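Local atomic coordinates of fatty acyl CoA synthetase FADD13 (FATTY-ACYL-CoA SYNTHETASE) (PDB entry 3R44), a protein that belongs to the ANL clan of AMP-binding enzymes, with a large N-terminal part and a smaller C-terminal domain. Residues 210-215 with 259-264; 427-432 with 439-444. All coordinates share one frame; numbering follows the deposited sequence.

Interaction 1 of 2, residues 210-215 with 259-264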
ATOM      1  N   TYR A 210       0.864 -21.313 -11.324  1.00 17.72           N
ATOM      2  CA  TYR A 210       0.293 -22.332 -10.474  1.00 16.94           C
ATOM      3  C   TYR A 210       1.402 -23.002  -9.700  1.00 17.71           C
ATOM      4  O   TYR A 210       2.435 -23.349 -10.279  1.00 15.43           O
ATOM      5  CB  TYR A 210      -0.432 -23.352 -11.311  1.00 18.72           C
ATOM      6  CG  TYR A 210      -1.047 -24.482 -10.507  1.00 20.34           C
ATOM      7  CD1 TYR A 210      -1.827 -24.224  -9.392  1.00 21.69           C
ATOM      8  CD2 TYR A 210      -0.838 -25.822 -10.863  1.00 26.03           C
ATOM      9  CE1 TYR A 210      -2.420 -25.287  -8.634  1.00 25.51           C
ATOM     10  CE2 TYR A 210      -1.421 -26.882 -10.113  1.00 27.32           C
ATOM     11  CZ  TYR A 210      -2.209 -26.587  -8.996  1.00 30.32           C
ATOM     12  OH  TYR A 210      -2.783 -27.596  -8.247  1.00 34.61           O
ATOM     13  N   ARG A 211       1.188 -23.157  -8.393  1.00 16.99           N
ATOM     14  CA  ARG A 211       2.123 -23.765  -7.448  1.00 17.53           C
ATOM     15  C   ARG A 211       3.364 -22.883  -7.106  1.00 17.49           C
ATOM     16  O   ARG A 211       4.229 -23.336  -6.363  1.00 18.95           O
ATOM     17  CB  ARG A 211       2.534 -25.187  -7.906  1.00 19.12           C
ATOM     18  CG  ARG A 211       1.344 -26.129  -8.075  1.00 24.14           C
ATOM     19  CD  ARG A 211       1.643 -27.607  -8.313  1.00 33.02           C
ATOM     20  NE  ARG A 211       2.076 -28.196  -7.051  1.00 42.24           N
ATOM     21  CZ  ARG A 211       1.362 -29.020  -6.282  1.00 47.72           C
ATOM     22  NH1 ARG A 211       0.154 -29.452  -6.652  1.00 49.88           N
ATOM     23  NH2 ARG A 211       1.889 -29.448  -5.137  1.00 51.56           N
ATOM     24  N   ASP A 212       3.431 -21.629  -7.596  1.00 17.65           N
ATOM     25  CA  ASP A 212       4.487 -20.717  -7.144  1.00 15.89           C
ATOM     26  C   ASP A 212       4.365 -20.595  -5.595  1.00 15.94           C
ATOM     27  O   ASP A 212       3.299 -20.762  -4.996  1.00 14.71           O
ATOM     28  CB  ASP A 212       4.370 -19.307  -7.752  1.00 16.28           C
ATOM     29  CG  ASP A 212       5.054 -19.149  -9.098  1.00 17.97           C
ATOM     30  OD1 ASP A 212       5.900 -19.997  -9.495  1.00 18.17           O
ATOM     31  OD2 ASP A 212       4.774 -18.124  -9.809  1.00 15.62           O
ATOM     32  N   ARG A 213       5.503 -20.312  -4.975  1.00 15.73           N
ATOM     33  CA  ARG A 213       5.610 -20.056  -3.554  1.00 14.70           C
ATOM     34  C   ARG A 213       6.040 -18.615  -3.354  1.00 14.17           C
ATOM     35  O   ARG A 213       7.060 -18.165  -3.912  1.00 13.37           O
ATOM     36  CB  ARG A 213       6.597 -21.044  -2.942  1.00 14.90           C
ATOM     37  CG  ARG A 213       6.240 -22.418  -3.302  1.00 16.82           C
ATOM     38  CD  ARG A 213       7.096 -23.511  -2.746  1.00 18.01           C
ATOM     39  NE  ARG A 213       7.122 -23.693  -1.293  1.00 16.39           N
ATOM     40  CZ  ARG A 213       6.296 -24.477  -0.612  1.00 20.19           C
ATOM     41  NH1 ARG A 213       5.304 -25.065  -1.238  1.00 20.09           N
ATOM     42  NH2 ARG A 213       6.466 -24.669   0.699  1.00 20.71           N
ATOM     43  N   LEU A 214       5.267 -17.872  -2.568  1.00 13.92           N
ATOM     44  CA  LEU A 214       5.387 -16.425  -2.538  1.00 12.53           C
ATOM     45  C   LEU A 214       5.645 -15.954  -1.114  1.00 13.57           C
ATOM     46  O   LEU A 214       4.837 -16.187  -0.188  1.00 13.53           O
ATOM     47  CB  LEU A 214       4.121 -15.773  -3.155  1.00 13.09           C
ATOM     48  CG  LEU A 214       4.211 -14.248  -3.313  1.00 15.52           C
ATOM     49  CD1 LEU A 214       3.227 -13.762  -4.382  1.00 16.19           C
ATOM     50  CD2 LEU A 214       3.870 -13.577  -1.976  1.00 15.51           C
ATOM     51  N   LEU A 215       6.766 -15.265  -0.928  1.00 12.95           N
ATOM     52  CA  LEU A 215       7.146 -14.725   0.379  1.00 13.16           C
ATOM     53  C   LEU A 215       6.491 -13.383   0.651  1.00 12.88           C
ATOM     54  O   LEU A 215       6.623 -12.419  -0.157  1.00 12.72           O
ATOM     55  CB  LEU A 215       8.656 -14.588   0.463  1.00 13.27           C
ATOM     56  CG  LEU A 215       9.145 -13.910   1.726  1.00 17.05           C
ATOM     57  CD1 LEU A 215       9.000 -14.882   2.912  1.00 19.72           C
ATOM     58  CD2 LEU A 215      10.614 -13.433   1.496  1.00 21.28           C
ATOM     59  N   VAL A 259      11.165 -20.526  -2.427  1.00 16.18           N
ATOM     60  CA  VAL A 259      10.391 -19.366  -2.775  1.00 14.23           C
ATOM     61  C   VAL A 259      10.689 -18.917  -4.219  1.00 14.61           C
ATOM     62  O   VAL A 259      11.850 -18.834  -4.659  1.00 13.95           O
ATOM     63  CB  VAL A 259      10.623 -18.227  -1.737  1.00 12.31           C
ATOM     64  CG1 VAL A 259       9.942 -16.881  -2.180  1.00 10.48           C
ATOM     65  CG2 VAL A 259      10.131 -18.646  -0.345  1.00 13.88           C
ATOM     66  N   CYS A 260       9.605 -18.660  -4.951  1.00 14.07           N
ATOM     67  CA  CYS A 260       9.629 -18.152  -6.316  1.00 15.44           C
ATOM     68  C   CYS A 260       9.525 -16.667  -6.464  1.00 14.80           C
ATOM     69  O   CYS A 260      10.123 -16.093  -7.414  1.00 16.76           O
ATOM     70  CB  CYS A 260       8.509 -18.816  -7.127  1.00 15.88           C
ATOM     71  SG  CYS A 260       8.413 -20.580  -6.964  1.00 24.97           S
ATOM     72  N   ILE A 261       8.717 -16.019  -5.616  1.00 13.48           N
ATOM     73  CA  ILE A 261       8.449 -14.620  -5.745  1.00 13.37           C
ATOM     74  C   ILE A 261       8.464 -14.072  -4.333  1.00 14.26           C
ATOM     75  O   ILE A 261       8.051 -14.762  -3.388  1.00 14.56           O
ATOM     76  CB  ILE A 261       7.032 -14.378  -6.326  1.00 14.47           C
ATOM     77  CG1 ILE A 261       6.870 -15.060  -7.693  1.00 19.18           C
ATOM     78  CG2 ILE A 261       6.677 -12.864  -6.369  1.00 17.93           C
ATOM     79  CD1 ILE A 261       5.333 -15.195  -8.044  1.00 15.65           C
ATOM     80  N   GLY A 262       8.911 -12.842  -4.169  1.00 16.19           N
ATOM     81  CA  GLY A 262       8.862 -12.212  -2.856  1.00 16.53           C
ATOM     82  C   GLY A 262       8.284 -10.823  -2.916  1.00 17.93           C
ATOM     83  O   GLY A 262       8.618 -10.068  -3.819  1.00 18.72           O
ATOM     84  N   GLY A 263       7.475 -10.452  -1.933  1.00 16.49           N
ATOM     85  CA  GLY A 263       7.049  -9.079  -1.832  1.00 16.77           C
ATOM     86  C   GLY A 263       8.104  -8.299  -1.038  1.00 16.92           C
ATOM     87  O   GLY A 263       8.667  -8.809  -0.070  1.00 18.74           O
ATOM     88  N   ALA A 264       8.381  -7.071  -1.457  1.00 17.95           N
ATOM     89  CA  ALA A 264       9.367  -6.232  -0.808  1.00 16.86           C
ATOM     90  C   ALA A 264       9.166  -4.752  -1.046  1.00 17.47           C
ATOM     91  O   ALA A 264       8.184  -4.305  -1.655  1.00 18.70           O
ATOM     92  CB  ALA A 264      10.777  -6.651  -1.290  1.00 19.21           C
TER
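Leu214 and Ile261 lie on one face of a parallel pair of strands and lean against each other obliquely, Leu214 CD1 reaching Ile261 CG2 at 4.1 Å. Branched, aliphatic and buried, both suit a sheet face covered by a helix. On the opposite face Leu215 lays its CB against Val259 CG1, 3.7 Å away; CG1 stands anti to the backbone N of Val259 (chi1 173°), and also touches Arg213 O. Gly262, paired with Leu215, brings no side chain to that face.

The backbones mesh by Leu215 N to Ile261 O and by Gly263 N to Leu215 O, each 2.8 Å. At the entrance to the strands Arg213 O is gripped by two donors, Cys260 N at 2.8 Å in the carbonyl plane and Ile261 N, longer and tilted from it. Cys260 SG, set beside its own backbone N (chi1 -48°), takes the N-H of Arg213 in a long but nearly straight bond (3.5 Å, 171°). Ile261 CD1 meets Asp212 OD2 at 3.5 Å, the two side chains crossing at about a right angle; that carboxylate is engaged by Arg209 N and Arg287, while the guanidinium of Arg213 leads away to Glu257 and Gln33.

In the large mixed sheet, strand 238-241 flanks 213-216 and strand 288-291 flanks 261-264. Helix 223-235 packs on Leu214, and helix 247-256, in the crossover from strand 238-241 to 261-264, packs on Leu215.

Interaction 2 of 2, residues 427-432 with 439-444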
ATOM      1  N   GLU A 427       7.047  20.810  -9.559  1.00 27.04           N
ATOM      2  CA  GLU A 427       6.898  21.895 -10.540  1.00 29.52           C
ATOM      3  C   GLU A 427       8.030  22.913 -10.343  1.00 27.71           C
ATOM      4  O   GLU A 427       8.631  23.400 -11.305  1.00 28.50           O
ATOM      5  CB  GLU A 427       5.529  22.576 -10.378  1.00 30.98           C
ATOM      6  CG  GLU A 427       4.337  21.607 -10.397  1.00 34.51           C
ATOM      7  CD  GLU A 427       2.970  22.336 -10.289  1.00 40.21           C
ATOM      8  OE1 GLU A 427       2.579  22.959 -11.316  1.00 39.94           O
ATOM      9  OE2 GLU A 427       2.304  22.279  -9.204  1.00 37.01           O
ATOM     10  N   ILE A 428       8.357  23.147  -9.081  1.00 24.85           N
ATOM     11  CA  ILE A 428       9.414  24.084  -8.685  1.00 23.41           C
ATOM     12  C   ILE A 428      10.772  23.376  -8.784  1.00 23.43           C
ATOM     13  O   ILE A 428      11.731  23.899  -9.392  1.00 22.89           O
ATOM     14  CB  ILE A 428       9.170  24.645  -7.274  1.00 22.11           C
ATOM     15  CG1 ILE A 428       7.824  25.389  -7.223  1.00 23.83           C
ATOM     16  CG2 ILE A 428      10.352  25.537  -6.851  1.00 20.95           C
ATOM     17  CD1 ILE A 428       7.338  25.717  -5.770  1.00 22.22           C
ATOM     18  N   GLU A 429      10.867  22.191  -8.203  1.00 22.30           N
ATOM     19  CA  GLU A 429      12.135  21.461  -8.255  1.00 23.86           C
ATOM     20  C   GLU A 429      12.691  21.305  -9.683  1.00 26.06           C
ATOM     21  O   GLU A 429      13.892  21.499  -9.935  1.00 26.29           O
ATOM     22  CB  GLU A 429      11.978  20.095  -7.612  1.00 23.91           C
ATOM     23  CG  GLU A 429      11.779  20.111  -6.118  1.00 24.27           C
ATOM     24  CD  GLU A 429      11.165  18.832  -5.595  1.00 24.45           C
ATOM     25  OE1 GLU A 429      10.834  17.958  -6.434  1.00 24.90           O
ATOM     26  OE2 GLU A 429      11.033  18.673  -4.349  1.00 23.20           O
ATOM     27  N   SER A 430      11.829  20.969 -10.640  1.00 27.77           N
ATOM     28  CA  SER A 430      12.284  20.756 -12.027  1.00 31.03           C
ATOM     29  C   SER A 430      12.762  22.038 -12.719  1.00 31.53           C
ATOM     30  O   SER A 430      13.436  21.949 -13.715  1.00 33.46           O
ATOM     31  CB  SER A 430      11.209  20.089 -12.897  1.00 33.16           C
ATOM     32  OG  SER A 430      10.043  20.899 -12.955  1.00 35.40           O
ATOM     33  N   VAL A 431      12.405  23.209 -12.198  1.00 29.13           N
ATOM     34  CA  VAL A 431      12.882  24.489 -12.734  1.00 29.91           C
ATOM     35  C   VAL A 431      14.237  24.869 -12.105  1.00 28.91           C
ATOM     36  O   VAL A 431      15.201  25.221 -12.795  1.00 30.75           O
ATOM     37  CB  VAL A 431      11.816  25.585 -12.501  1.00 29.22           C
ATOM     38  CG1 VAL A 431      12.372  26.965 -12.824  1.00 32.61           C
ATOM     39  CG2 VAL A 431      10.572  25.283 -13.377  1.00 33.71           C
ATOM     40  N   ILE A 432      14.288  24.780 -10.781  1.00 25.24           N
ATOM     41  CA  ILE A 432      15.473  25.121 -10.039  1.00 23.93           C
ATOM     42  C   ILE A 432      16.658  24.211 -10.297  1.00 25.04           C
ATOM     43  O   ILE A 432      17.791  24.692 -10.300  1.00 27.14           O
ATOM     44  CB  ILE A 432      15.160  25.168  -8.489  1.00 21.39           C
ATOM     45  CG1 ILE A 432      14.091  26.221  -8.226  1.00 21.16           C
ATOM     46  CG2 ILE A 432      16.449  25.430  -7.695  1.00 19.90           C
ATOM     47  CD1 ILE A 432      13.659  26.353  -6.760  1.00 20.65           C
ATOM     48  N   SER A 439      23.120  21.839  -7.573  1.00 27.17           N
ATOM     49  CA  SER A 439      23.297  20.396  -7.758  1.00 29.23           C
ATOM     50  C   SER A 439      22.087  19.585  -7.348  1.00 27.31           C
ATOM     51  O   SER A 439      21.860  18.537  -7.917  1.00 27.05           O
ATOM     52  CB  SER A 439      24.533  19.843  -7.035  1.00 30.15           C
ATOM     53  OG  SER A 439      24.595  20.158  -5.684  1.00 33.38           O
ATOM     54  N   GLU A 440      21.368  20.031  -6.327  1.00 25.01           N
ATOM     55  CA  GLU A 440      20.196  19.322  -5.858  1.00 24.28           C
ATOM     56  C   GLU A 440      19.187  20.331  -5.325  1.00 21.47           C
ATOM     57  O   GLU A 440      19.559  21.409  -4.835  1.00 20.17           O
ATOM     58  CB  GLU A 440      20.506  18.328  -4.712  1.00 24.78           C
ATOM     59  CG  GLU A 440      21.525  17.198  -4.943  1.00 32.56           C
ATOM     60  CD  GLU A 440      22.042  16.664  -3.601  1.00 36.90           C
ATOM     61  OE1 GLU A 440      21.288  15.967  -2.893  1.00 40.65           O
ATOM     62  OE2 GLU A 440      23.192  16.966  -3.251  1.00 42.11           O
ATOM     63  N   VAL A 441      17.912  19.960  -5.402  1.00 19.76           N
ATOM     64  CA  VAL A 441      16.816  20.793  -4.837  1.00 17.63           C
ATOM     65  C   VAL A 441      15.676  19.925  -4.346  1.00 17.17           C
ATOM     66  O   VAL A 441      15.313  18.928  -4.987  1.00 19.47           O
ATOM     67  CB  VAL A 441      16.284  21.865  -5.849  1.00 18.09           C
ATOM     68  CG1 VAL A 441      15.763  21.229  -7.086  1.00 19.90           C
ATOM     69  CG2 VAL A 441      15.188  22.741  -5.206  1.00 14.48           C
ATOM     70  N   ALA A 442      15.134  20.259  -3.192  1.00 14.94           N
ATOM     71  CA  ALA A 442      13.911  19.627  -2.701  1.00 15.85           C
ATOM     72  C   ALA A 442      13.046  20.733  -2.225  1.00 15.66           C
ATOM     73  O   ALA A 442      13.527  21.596  -1.496  1.00 17.03           O
ATOM     74  CB  ALA A 442      14.222  18.725  -1.546  1.00 17.08           C
ATOM     75  N   VAL A 443      11.740  20.668  -2.523  1.00 16.71           N
ATOM     76  CA  VAL A 443      10.770  21.684  -2.103  1.00 16.52           C
ATOM     77  C   VAL A 443       9.776  21.053  -1.126  1.00 16.71           C
ATOM     78  O   VAL A 443       9.267  19.940  -1.382  1.00 17.56           O
ATOM     79  CB  VAL A 443      10.041  22.331  -3.305  1.00 16.82           C
ATOM     80  CG1 VAL A 443       8.821  23.215  -2.853  1.00 18.10           C
ATOM     81  CG2 VAL A 443      11.039  23.164  -4.150  1.00 17.10           C
ATOM     82  N   ILE A 444       9.570  21.744  -0.014  1.00 17.23           N
ATOM     83  CA  ILE A 444       8.561  21.405   0.998  1.00 17.91           C
ATOM     84  C   ILE A 444       7.732  22.613   1.397  1.00 17.46           C
ATOM     85  O   ILE A 444       8.153  23.771   1.273  1.00 18.19           O
ATOM     86  CB  ILE A 444       9.178  20.837   2.299  1.00 19.22           C
ATOM     87  CG1 ILE A 444      10.181  21.826   2.898  1.00 19.12           C
ATOM     88  CG2 ILE A 444       9.801  19.468   2.023  1.00 21.23           C
ATOM     89  CD1 ILE A 444      10.621  21.481   4.368  1.00 20.78           C
TER
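Glu429 reaches from helix 425-432 to the backbone of strand 438-448, where its OE2 accepts the N-H of Val443 at 2.8 Å, close to straight (166°). The oxygen uses its anti lone pair, the one turned away from OE1. The chain is extended beyond CG, which carries the carboxylate to the strand, and the aliphatic part packs on the way: CG lies 3.7 Å from Val443 CG2, and CB faces Val441 CG1. A glutamate suits a place that needs both a greasy stem and a charged end, since OE2 also forms a salt bridge with Lys504, which probably favours the ionised form.

Helix and strand run nearly antiparallel, at 159°, the helix packed on one face of the sheet of the small alpha/beta C-terminal domain of this family. Strand 438-448 is an edge strand of that sheet, and a classic beta bulge at Ser439 and Glu440, opposite Val460, precedes the contact.

Val441 and Val443 both point to the helix, their short branched side chains suiting a close approach (axes 7.7 Å apart). Val441 CG1 sits 3.4 Å from Glu429 O, while its CG2 meets Ile432 CG2 at 3.9 Å. Val443 CG2 touches Ile428 CG2 at 3.7 Å, the two side chains crossing at about a right angle.

How the interactions relate
Both contacts are largely buried, yet they serve different parts of the chain: interaction 1 lies in the large N-terminal part, interaction 2 in the C-terminal domain. Their centres are 39 Å apart and they share no helix or strand. Interaction 1 joins neighbouring strands inside a wide sheet, so main-chain hydrogen bonds dominate and charged groups gather where the strands begin. Interaction 2 sets a helix on the edge strand of a small sheet; there apolar packing is joined by one carboxylate, which supplies the single hydrogen bond across. The centre of interaction 2 also lies farther from the centre of the chain than that of interaction 1.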